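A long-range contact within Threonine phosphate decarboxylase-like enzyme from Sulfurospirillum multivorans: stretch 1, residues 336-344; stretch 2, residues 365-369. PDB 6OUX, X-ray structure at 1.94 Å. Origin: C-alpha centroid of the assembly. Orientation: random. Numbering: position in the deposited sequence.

Stretch 1 (336-344) RIKASFVIS
Stretch 2 (365-369) GECIR

Stretch 1 begins at Arg 336 in a left-handed conformation (phi/psi 75/4), runs extended through Ile 337 (-114/126) and Lys 338 (-87/146), and turns helical at Ala 339; from there to Ser 344 the values stay near -60/-43, and the helix continues beyond. Lys 338 holds the N-cap position, its O accepting weak bonds from Phe 341 N (3.3 Å) and Val 342 N (3.4 Å); regular helical bonds follow. In stretch 2, Gly 365 takes 63/-158, a positive phi that favours glycine; Glu 366 (-109/108) leads into extended Cys 367, Ile 368 and Arg 369 (-127/155, -129/147, -107/125). Helix and strand axes approach to 8.8 Å, their N-to-C directions 41° apart. The register is marked by Ala 339 CA and Glu 366 CA, 5.4 Å apart.

The polar link is made by Glu 366, which points toward stretch 1 with chi1 and chi2 both m (-73°, -70°) and chi3 -41°. This fold brings its carboxylate to the start of the helix, where backbone NH groups lack partners from a preceding turn. Ala 339 N donates to Glu 366 OE1 at 2.9 Å and 165°, nearly linear. A water donates to the same Glu 366 OE1 (2.8 Å) and accepts from Ser 340 N (3.0 Å), extending the carboxylate's reach by one residue. Lys 338 NZ lies 4.3 Å from Glu 366 OE2, beyond a salt bridge.

Beyond this link, the side-chain packing of Ile 368 is apolar. Ile 368 (chi1 p, chi2 t) places CG2 4.0 Å from both Ala 339 CB and Ile 343 CD1, while its CD1 lies 4.4 Å from Val 342 CG1. Val 342 is t; Ile 343 is m, t. Ala 339 is small and buried, and its methyl CB also meets a backbone oxygen, Cys 367 O, at 3.8 Å. The two stretches together bury 292 Å².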

# COMPACT_ATOMS: atom_id res chain seq x y z
N ARG A 336 1.92 -36.90 21.87
CA ARG A 336 2.74 -36.51 22.98
C ARG A 336 3.82 -35.51 22.62
O ARG A 336 4.59 -35.15 23.48
CB ARG A 336 3.30 -37.74 23.74
CG ARG A 336 2.22 -38.78 24.03
CD ARG A 336 2.52 -39.76 25.17
NE ARG A 336 3.92 -39.76 25.58
CZ ARG A 336 4.38 -39.37 26.77
NH1 ARG A 336 3.55 -38.99 27.73
NH2 ARG A 336 5.70 -39.41 27.03
N ILE A 337 3.87 -35.01 21.39
CA ILE A 337 4.89 -33.98 21.06
C ILE A 337 4.14 -32.70 20.75
O ILE A 337 3.25 -32.74 19.92
CB ILE A 337 5.72 -34.39 19.81
CG1 ILE A 337 6.43 -35.74 20.00
CG2 ILE A 337 6.74 -33.34 19.44
CD1 ILE A 337 7.45 -35.78 21.13
N LYS A 338 4.47 -31.59 21.42
CA LYS A 338 3.83 -30.31 21.16
C LYS A 338 4.56 -29.61 20.02
O LYS A 338 5.76 -29.74 19.90
CB LYS A 338 3.92 -29.36 22.37
CG LYS A 338 3.09 -29.72 23.60
CD LYS A 338 1.61 -29.68 23.35
CE LYS A 338 0.91 -30.15 24.61
NZ LYS A 338 -0.53 -29.87 24.64
N ALA A 339 3.83 -28.87 19.20
CA ALA A 339 4.45 -28.00 18.19
C ALA A 339 5.47 -27.07 18.86
O ALA A 339 6.54 -26.83 18.29
CB ALA A 339 3.41 -27.19 17.44
N SER A 340 5.15 -26.54 20.02
CA SER A 340 6.07 -25.59 20.79
C SER A 340 7.46 -26.19 21.09
O SER A 340 8.48 -25.54 20.93
CB SER A 340 5.40 -25.08 22.11
OG SER A 340 5.03 -26.19 22.96
N PHE A 341 7.48 -27.46 21.46
CA PHE A 341 8.70 -28.21 21.66
C PHE A 341 9.54 -28.24 20.40
O PHE A 341 10.71 -27.97 20.46
CB PHE A 341 8.40 -29.64 22.07
CG PHE A 341 9.61 -30.53 22.06
CD1 PHE A 341 10.59 -30.43 23.07
CD2 PHE A 341 9.77 -31.47 21.06
CE1 PHE A 341 11.71 -31.24 23.01
CE2 PHE A 341 10.90 -32.27 21.01
CZ PHE A 341 11.86 -32.15 21.96
N VAL A 342 8.92 -28.55 19.28
CA VAL A 342 9.59 -28.66 18.00
C VAL A 342 10.05 -27.31 17.52
O VAL A 342 11.20 -27.16 17.12
CB VAL A 342 8.75 -29.41 16.95
CG1 VAL A 342 9.46 -29.50 15.60
CG2 VAL A 342 8.51 -30.79 17.44
N ILE A 343 9.18 -26.32 17.60
CA ILE A 343 9.54 -24.94 17.21
C ILE A 343 10.71 -24.33 17.99
O ILE A 343 11.62 -23.73 17.40
CB ILE A 343 8.30 -24.06 17.20
CG1 ILE A 343 7.35 -24.55 16.12
CG2 ILE A 343 8.63 -22.57 17.01
CD1 ILE A 343 5.87 -24.13 16.33
N SER A 344 10.74 -24.56 19.30
CA SER A 344 11.82 -24.10 20.13
C SER A 344 13.14 -24.82 19.85
O SER A 344 14.19 -24.20 19.81
CB SER A 344 11.42 -24.22 21.60
OG SER A 344 10.34 -23.39 21.88
N GLY A 365 -4.89 -31.67 16.16
CA GLY A 365 -3.65 -32.06 16.73
C GLY A 365 -2.62 -30.98 16.67
O GLY A 365 -2.96 -29.81 16.61
N GLU A 366 -1.36 -31.38 16.75
CA GLU A 366 -0.25 -30.44 16.92
C GLU A 366 0.53 -30.40 15.59
O GLU A 366 1.20 -31.35 15.27
CB GLU A 366 0.69 -30.93 18.06
CG GLU A 366 0.12 -30.76 19.48
CD GLU A 366 0.05 -29.30 19.88
OE1 GLU A 366 1.00 -28.50 19.58
OE2 GLU A 366 -0.97 -28.92 20.46
N CYS A 367 0.42 -29.30 14.83
CA CYS A 367 0.93 -29.22 13.46
C CYS A 367 1.83 -28.02 13.32
O CYS A 367 1.72 -27.01 14.09
CB CYS A 367 -0.22 -29.14 12.42
SG CYS A 367 -1.15 -30.69 12.28
N ILE A 368 2.72 -28.14 12.33
CA ILE A 368 3.53 -27.03 11.90
C ILE A 368 3.42 -26.87 10.37
O ILE A 368 3.29 -27.86 9.65
CB ILE A 368 5.01 -27.18 12.29
CG1 ILE A 368 5.63 -28.51 11.81
CG2 ILE A 368 5.16 -27.08 13.79
CD1 ILE A 368 7.14 -28.53 12.01
N ARG A 369 3.50 -25.64 9.92
CA ARG A 369 3.56 -25.33 8.48
C ARG A 369 4.95 -24.90 8.13
O ARG A 369 5.47 -23.94 8.72
CB ARG A 369 2.61 -24.20 8.10
CG ARG A 369 2.37 -24.12 6.58
CD ARG A 369 1.76 -22.81 6.20
NE ARG A 369 2.60 -21.67 6.50
CZ ARG A 369 2.22 -20.40 6.32
NH1 ARG A 369 1.03 -20.15 5.84
NH2 ARG A 369 3.03 -19.40 6.59
O HOH W 1 2.29 -26.34 20.78